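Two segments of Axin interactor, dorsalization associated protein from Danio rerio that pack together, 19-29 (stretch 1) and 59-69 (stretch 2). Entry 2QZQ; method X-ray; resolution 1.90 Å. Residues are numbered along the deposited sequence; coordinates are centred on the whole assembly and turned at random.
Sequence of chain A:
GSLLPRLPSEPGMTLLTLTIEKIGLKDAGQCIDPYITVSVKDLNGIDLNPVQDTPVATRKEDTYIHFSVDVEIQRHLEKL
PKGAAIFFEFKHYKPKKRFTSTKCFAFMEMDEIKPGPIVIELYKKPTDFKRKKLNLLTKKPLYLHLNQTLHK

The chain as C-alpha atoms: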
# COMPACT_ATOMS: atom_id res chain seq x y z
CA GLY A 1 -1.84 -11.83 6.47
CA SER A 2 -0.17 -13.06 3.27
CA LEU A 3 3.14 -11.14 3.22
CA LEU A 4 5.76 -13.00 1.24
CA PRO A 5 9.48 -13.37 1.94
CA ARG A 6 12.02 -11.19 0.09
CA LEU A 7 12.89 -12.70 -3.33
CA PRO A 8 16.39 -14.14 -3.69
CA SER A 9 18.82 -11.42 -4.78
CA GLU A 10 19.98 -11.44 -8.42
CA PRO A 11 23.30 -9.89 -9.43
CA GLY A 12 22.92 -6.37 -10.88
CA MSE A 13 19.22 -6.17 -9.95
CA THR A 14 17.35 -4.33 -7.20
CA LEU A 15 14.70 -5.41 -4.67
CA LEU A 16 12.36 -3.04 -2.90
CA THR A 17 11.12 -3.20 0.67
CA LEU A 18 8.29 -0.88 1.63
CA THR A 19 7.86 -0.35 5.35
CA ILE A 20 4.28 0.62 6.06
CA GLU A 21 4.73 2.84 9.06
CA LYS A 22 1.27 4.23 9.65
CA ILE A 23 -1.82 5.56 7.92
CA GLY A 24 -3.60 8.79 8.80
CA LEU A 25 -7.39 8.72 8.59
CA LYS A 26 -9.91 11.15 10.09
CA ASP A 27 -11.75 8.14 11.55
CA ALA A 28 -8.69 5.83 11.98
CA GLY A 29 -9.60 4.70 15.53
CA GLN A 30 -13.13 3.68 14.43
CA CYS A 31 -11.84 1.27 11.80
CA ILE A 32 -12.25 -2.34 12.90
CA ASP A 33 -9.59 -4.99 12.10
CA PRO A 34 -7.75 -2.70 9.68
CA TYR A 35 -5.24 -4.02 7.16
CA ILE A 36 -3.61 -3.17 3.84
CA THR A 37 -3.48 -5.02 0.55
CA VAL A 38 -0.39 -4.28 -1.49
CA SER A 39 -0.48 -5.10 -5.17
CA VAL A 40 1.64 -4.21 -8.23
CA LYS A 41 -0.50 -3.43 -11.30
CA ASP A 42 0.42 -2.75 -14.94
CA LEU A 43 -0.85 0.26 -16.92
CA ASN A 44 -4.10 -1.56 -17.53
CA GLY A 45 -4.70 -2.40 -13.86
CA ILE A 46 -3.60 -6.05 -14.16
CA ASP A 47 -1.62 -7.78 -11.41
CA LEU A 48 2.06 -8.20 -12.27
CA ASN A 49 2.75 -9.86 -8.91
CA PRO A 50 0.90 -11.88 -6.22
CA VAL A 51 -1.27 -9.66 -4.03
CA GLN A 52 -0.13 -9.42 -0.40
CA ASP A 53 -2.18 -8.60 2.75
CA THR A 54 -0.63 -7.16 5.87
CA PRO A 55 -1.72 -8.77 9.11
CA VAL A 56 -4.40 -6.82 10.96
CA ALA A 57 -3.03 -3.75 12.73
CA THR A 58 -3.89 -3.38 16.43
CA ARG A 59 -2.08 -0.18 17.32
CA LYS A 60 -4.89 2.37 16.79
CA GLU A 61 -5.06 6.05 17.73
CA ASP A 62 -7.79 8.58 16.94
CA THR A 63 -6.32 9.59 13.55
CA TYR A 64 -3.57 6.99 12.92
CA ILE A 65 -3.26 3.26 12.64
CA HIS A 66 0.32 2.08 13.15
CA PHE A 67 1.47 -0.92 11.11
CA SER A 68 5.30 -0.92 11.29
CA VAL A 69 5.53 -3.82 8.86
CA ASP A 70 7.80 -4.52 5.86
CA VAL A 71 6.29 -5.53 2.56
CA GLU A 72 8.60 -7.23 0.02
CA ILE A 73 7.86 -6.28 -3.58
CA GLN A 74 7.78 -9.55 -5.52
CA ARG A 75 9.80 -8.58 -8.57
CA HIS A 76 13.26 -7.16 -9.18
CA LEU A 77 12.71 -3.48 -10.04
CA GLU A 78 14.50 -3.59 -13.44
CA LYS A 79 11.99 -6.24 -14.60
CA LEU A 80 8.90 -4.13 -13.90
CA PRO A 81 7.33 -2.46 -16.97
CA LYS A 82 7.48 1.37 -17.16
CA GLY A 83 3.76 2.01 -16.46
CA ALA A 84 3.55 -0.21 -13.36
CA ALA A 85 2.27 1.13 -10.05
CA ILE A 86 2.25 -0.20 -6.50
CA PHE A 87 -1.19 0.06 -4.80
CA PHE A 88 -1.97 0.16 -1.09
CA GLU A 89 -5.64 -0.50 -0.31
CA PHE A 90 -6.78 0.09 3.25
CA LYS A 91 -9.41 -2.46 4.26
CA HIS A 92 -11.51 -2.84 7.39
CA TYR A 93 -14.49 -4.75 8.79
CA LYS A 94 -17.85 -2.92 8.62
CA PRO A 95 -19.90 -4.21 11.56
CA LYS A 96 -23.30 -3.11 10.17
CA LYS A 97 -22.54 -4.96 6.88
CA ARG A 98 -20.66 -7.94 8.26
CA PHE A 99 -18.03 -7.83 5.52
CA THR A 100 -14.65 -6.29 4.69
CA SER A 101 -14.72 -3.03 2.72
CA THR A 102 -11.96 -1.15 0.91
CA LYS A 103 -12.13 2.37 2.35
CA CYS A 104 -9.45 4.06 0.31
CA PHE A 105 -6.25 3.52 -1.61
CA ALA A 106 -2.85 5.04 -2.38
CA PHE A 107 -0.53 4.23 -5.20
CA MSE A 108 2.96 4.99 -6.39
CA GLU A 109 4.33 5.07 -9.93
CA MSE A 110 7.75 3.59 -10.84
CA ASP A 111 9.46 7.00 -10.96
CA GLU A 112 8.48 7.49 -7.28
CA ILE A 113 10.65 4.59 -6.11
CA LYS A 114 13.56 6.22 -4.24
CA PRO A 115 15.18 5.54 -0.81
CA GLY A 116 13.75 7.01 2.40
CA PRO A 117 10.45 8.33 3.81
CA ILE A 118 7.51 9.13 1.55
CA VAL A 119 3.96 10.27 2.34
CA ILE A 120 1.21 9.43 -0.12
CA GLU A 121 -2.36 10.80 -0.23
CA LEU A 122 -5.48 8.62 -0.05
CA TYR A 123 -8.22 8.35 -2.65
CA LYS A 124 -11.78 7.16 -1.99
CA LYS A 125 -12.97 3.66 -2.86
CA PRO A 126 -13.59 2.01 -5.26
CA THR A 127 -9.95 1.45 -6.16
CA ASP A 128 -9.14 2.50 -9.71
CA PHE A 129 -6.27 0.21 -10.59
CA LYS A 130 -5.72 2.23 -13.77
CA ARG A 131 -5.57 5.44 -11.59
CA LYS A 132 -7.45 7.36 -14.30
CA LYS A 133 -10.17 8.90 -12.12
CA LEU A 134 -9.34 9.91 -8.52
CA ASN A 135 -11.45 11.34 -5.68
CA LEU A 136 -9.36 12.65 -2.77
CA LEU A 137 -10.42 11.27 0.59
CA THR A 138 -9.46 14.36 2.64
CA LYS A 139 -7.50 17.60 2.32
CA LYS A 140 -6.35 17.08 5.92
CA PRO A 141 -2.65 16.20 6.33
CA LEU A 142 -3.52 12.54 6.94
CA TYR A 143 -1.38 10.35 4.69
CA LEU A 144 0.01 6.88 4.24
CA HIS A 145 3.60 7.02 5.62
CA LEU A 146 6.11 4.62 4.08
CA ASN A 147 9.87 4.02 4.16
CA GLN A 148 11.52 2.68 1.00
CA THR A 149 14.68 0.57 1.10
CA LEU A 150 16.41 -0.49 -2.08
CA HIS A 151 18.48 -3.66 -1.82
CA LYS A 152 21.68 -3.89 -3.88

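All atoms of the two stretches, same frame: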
# COMPACT_ATOMS: atom_id res chain seq x y z
N THR A 19 8.31 -0.29 3.97
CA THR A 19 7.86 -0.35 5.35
C THR A 19 6.60 0.48 5.43
O THR A 19 6.62 1.67 5.14
CB THR A 19 8.92 0.26 6.30
OG1 THR A 19 10.17 -0.41 6.11
CG2 THR A 19 8.48 0.14 7.78
N ILE A 20 5.51 -0.13 5.84
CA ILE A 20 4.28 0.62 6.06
C ILE A 20 4.35 1.03 7.50
O ILE A 20 4.24 0.18 8.42
CB ILE A 20 3.01 -0.22 5.78
CG1 ILE A 20 2.98 -0.74 4.33
CG2 ILE A 20 1.75 0.57 6.16
CD1 ILE A 20 1.87 -1.77 4.07
N GLU A 21 4.55 2.32 7.72
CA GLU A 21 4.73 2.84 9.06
C GLU A 21 3.37 3.05 9.70
O GLU A 21 3.06 2.44 10.70
CB GLU A 21 5.55 4.14 9.05
CG GLU A 21 6.94 3.88 8.43
CD GLU A 21 7.83 5.12 8.35
OE1 GLU A 21 7.32 6.25 8.36
OE2 GLU A 21 9.06 4.94 8.25
N LYS A 22 2.56 3.91 9.09
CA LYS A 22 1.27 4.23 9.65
C LYS A 22 0.40 4.83 8.56
O LYS A 22 0.91 5.23 7.51
CB LYS A 22 1.41 5.20 10.82
CG LYS A 22 1.78 6.61 10.44
CD LYS A 22 2.12 7.44 11.66
CE LYS A 22 2.75 8.76 11.23
NZ LYS A 22 2.98 9.66 12.40
N ILE A 23 -0.90 4.88 8.81
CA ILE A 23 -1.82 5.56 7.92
C ILE A 23 -2.68 6.52 8.73
O ILE A 23 -3.25 6.16 9.77
CB ILE A 23 -2.67 4.56 7.05
CG1 ILE A 23 -3.52 5.33 6.02
CG2 ILE A 23 -3.54 3.65 7.90
CD1 ILE A 23 -4.31 4.38 5.07
N GLY A 24 -2.74 7.76 8.25
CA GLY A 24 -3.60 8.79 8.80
C GLY A 24 -4.98 8.73 8.17
O GLY A 24 -5.12 8.68 6.93
N LEU A 25 -6.00 8.72 9.03
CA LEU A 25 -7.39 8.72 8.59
C LEU A 25 -8.20 9.51 9.62
O LEU A 25 -7.96 9.42 10.82
CB LEU A 25 -7.92 7.28 8.46
CG LEU A 25 -7.27 6.31 7.45
CD1 LEU A 25 -7.66 4.83 7.72
CD2 LEU A 25 -7.62 6.66 6.03
N LYS A 26 -9.15 10.32 9.16
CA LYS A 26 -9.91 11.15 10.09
C LYS A 26 -10.61 10.27 11.14
O LYS A 26 -10.78 10.65 12.28
CB LYS A 26 -10.96 11.99 9.34
CG LYS A 26 -10.41 13.21 8.62
CD LYS A 26 -11.06 13.42 7.23
CE LYS A 26 -12.25 14.37 7.24
NZ LYS A 26 -12.28 15.16 5.94
N ASP A 27 -10.98 9.07 10.72
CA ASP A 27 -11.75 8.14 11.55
C ASP A 27 -10.93 6.87 11.79
O ASP A 27 -11.50 5.80 11.97
CB ASP A 27 -13.09 7.82 10.87
CG ASP A 27 -12.94 7.36 9.42
OD1 ASP A 27 -11.79 7.33 8.91
OD2 ASP A 27 -13.97 7.04 8.79
N ALA A 28 -9.58 7.00 11.84
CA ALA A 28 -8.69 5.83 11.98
C ALA A 28 -9.11 4.90 13.12
O ALA A 28 -9.27 3.70 12.93
CB ALA A 28 -7.22 6.26 12.18
N GLY A 29 -9.28 5.47 14.31
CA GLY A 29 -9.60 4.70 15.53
C GLY A 29 -10.94 3.95 15.51
O GLY A 29 -11.14 3.03 16.31
N ARG A 59 -2.50 -1.41 16.68
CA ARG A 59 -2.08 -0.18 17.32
C ARG A 59 -2.84 1.00 16.71
O ARG A 59 -2.41 1.57 15.70
CB ARG A 59 -0.55 0.00 17.22
CG ARG A 59 0.28 -1.14 17.87
CD ARG A 59 1.71 -1.19 17.29
NE ARG A 59 2.36 0.12 17.40
CZ ARG A 59 3.27 0.58 16.56
NH1 ARG A 59 3.66 -0.14 15.50
NH2 ARG A 59 3.79 1.78 16.77
N LYS A 60 -3.97 1.35 17.33
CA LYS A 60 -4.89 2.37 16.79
C LYS A 60 -4.88 3.60 17.69
O LYS A 60 -4.77 3.50 18.91
CB LYS A 60 -6.33 1.82 16.68
CG LYS A 60 -6.49 0.53 15.84
CD LYS A 60 -7.93 0.37 15.35
CE LYS A 60 -8.97 0.45 16.49
NZ LYS A 60 -10.28 -0.10 16.04
N GLU A 61 -4.94 4.77 17.06
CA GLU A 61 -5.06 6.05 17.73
C GLU A 61 -6.28 6.68 17.06
O GLU A 61 -6.86 6.09 16.14
CB GLU A 61 -3.82 6.94 17.50
CG GLU A 61 -2.47 6.34 17.93
CD GLU A 61 -1.26 7.30 17.78
OE1 GLU A 61 -1.26 8.27 16.96
OE2 GLU A 61 -0.26 7.06 18.50
N ASP A 62 -6.66 7.87 17.50
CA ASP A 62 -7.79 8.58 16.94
C ASP A 62 -7.65 8.77 15.41
O ASP A 62 -8.59 8.48 14.65
CB ASP A 62 -7.92 9.97 17.58
CG ASP A 62 -8.34 9.92 19.06
OD1 ASP A 62 -8.47 8.82 19.66
OD2 ASP A 62 -8.55 11.02 19.60
N THR A 63 -6.49 9.25 14.97
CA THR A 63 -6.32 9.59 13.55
C THR A 63 -5.19 8.82 12.84
O THR A 63 -4.92 9.06 11.66
CB THR A 63 -6.16 11.10 13.32
OG1 THR A 63 -4.96 11.54 13.97
CG2 THR A 63 -7.31 11.87 13.91
N TYR A 64 -4.56 7.87 13.54
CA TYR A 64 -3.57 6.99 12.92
C TYR A 64 -3.73 5.54 13.32
O TYR A 64 -4.12 5.21 14.43
CB TYR A 64 -2.12 7.45 13.25
CG TYR A 64 -1.73 8.70 12.53
CD1 TYR A 64 -1.19 8.65 11.25
CD2 TYR A 64 -1.96 9.96 13.11
CE1 TYR A 64 -0.87 9.82 10.56
CE2 TYR A 64 -1.64 11.14 12.42
CZ TYR A 64 -1.08 11.05 11.16
OH TYR A 64 -0.77 12.20 10.49
N ILE A 65 -3.44 4.66 12.36
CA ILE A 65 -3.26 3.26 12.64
C ILE A 65 -1.81 2.97 12.31
O ILE A 65 -1.36 3.23 11.19
CB ILE A 65 -4.22 2.40 11.78
CG1 ILE A 65 -5.65 2.61 12.28
CG2 ILE A 65 -3.86 0.90 11.85
CD1 ILE A 65 -6.67 2.50 11.18
N HIS A 66 -1.09 2.46 13.31
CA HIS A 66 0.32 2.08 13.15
C HIS A 66 0.44 0.62 12.73
O HIS A 66 -0.20 -0.26 13.31
CB HIS A 66 1.08 2.39 14.45
CG HIS A 66 1.06 3.84 14.81
ND1 HIS A 66 0.02 4.42 15.50
CD2 HIS A 66 1.90 4.84 14.49
CE1 HIS A 66 0.23 5.71 15.61
NE2 HIS A 66 1.36 6.00 15.00
N PHE A 67 1.24 0.39 11.69
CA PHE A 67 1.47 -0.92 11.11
C PHE A 67 2.87 -1.43 11.43
O PHE A 67 3.02 -2.55 11.94
CB PHE A 67 1.30 -0.87 9.57
CG PHE A 67 -0.14 -0.96 9.11
CD1 PHE A 67 -0.70 -2.18 8.73
CD2 PHE A 67 -0.95 0.18 9.11
CE1 PHE A 67 -2.04 -2.25 8.33
CE2 PHE A 67 -2.29 0.13 8.72
CZ PHE A 67 -2.85 -1.09 8.33
N SER A 68 3.87 -0.59 11.12
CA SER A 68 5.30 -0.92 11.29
C SER A 68 5.59 -2.32 10.77
O SER A 68 6.05 -3.18 11.52
CB SER A 68 5.71 -0.81 12.76
OG SER A 68 5.34 0.44 13.30
N VAL A 69 5.31 -2.54 9.49
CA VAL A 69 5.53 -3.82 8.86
C VAL A 69 6.19 -3.65 7.49
O VAL A 69 5.85 -2.71 6.75
CB VAL A 69 4.20 -4.62 8.75
CG1 VAL A 69 3.23 -3.97 7.73
CG2 VAL A 69 4.47 -6.08 8.42

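Strands 19-24 and 64-69 run antiparallel, at 176°, and a ladder of backbone hydrogen bonds joins them. Ile-20 and Val-69 form one reciprocal pair, with Ile-20 N to Val-69 O at 2.8 Å and Val-69 N to Ile-20 O at 3.1 Å. Ile-23 and Ile-65 form another, Ile-23 N to Ile-65 O at 2.9 Å and Ile-65 N to Ile-23 O at 3.0 Å. Between them the register slips by one residue in a beta bulge, where the single acceptor Glu-21 O receives both Phe-67 N (2.9 Å) and Ser-68 N (3.2 Å). Ser-68 has positive phi and psi (45°/59°), and its exposed hydroxyl OG accepts a bond from Arg-59 NH1 at 2.8 Å within its own stretch.

Beyond the strand, Leu-25 N donates to Thr-63 O at 2.9 Å. A type I turn from Leu-25 to Ala-28 then brings Gly-29 N to Asp-62 O at 3.1 Å, and Lys-60 NZ reaches Gly-29 O in a weak bond of 3.3 Å.

Apolar packing gathers on the sheet face bearing Ile-20, Ile-23, Ile-65 and Val-69. The branched Ile-23 sets CG2 4.1 Å from Ile-65 CB and, at the ring edge of Phe-67, 3.8 Å from CE2. Ile-20 CG2 lies 3.7 Å from Phe-67 CB. Ala-28, small enough to sit close to the backbone, places CB 3.3 Å from Thr-63 C and 3.9 Å from Ile-65 CD1.

The face of Lys-22 and Tyr-64 holds a cation-pi interaction: the extended lysine puts NZ 4.4 Å from the centroid of the Tyr-64 ring, 16° off its normal, while its methylene CD touches ring atom CD1 at 3.5 Å. Glycine suits position 24 because the same ring lies close against it, with Tyr-64 CE1 3.4 Å from Gly-24 CA; an ideal CB would clash with CE1 at 2.9 Å.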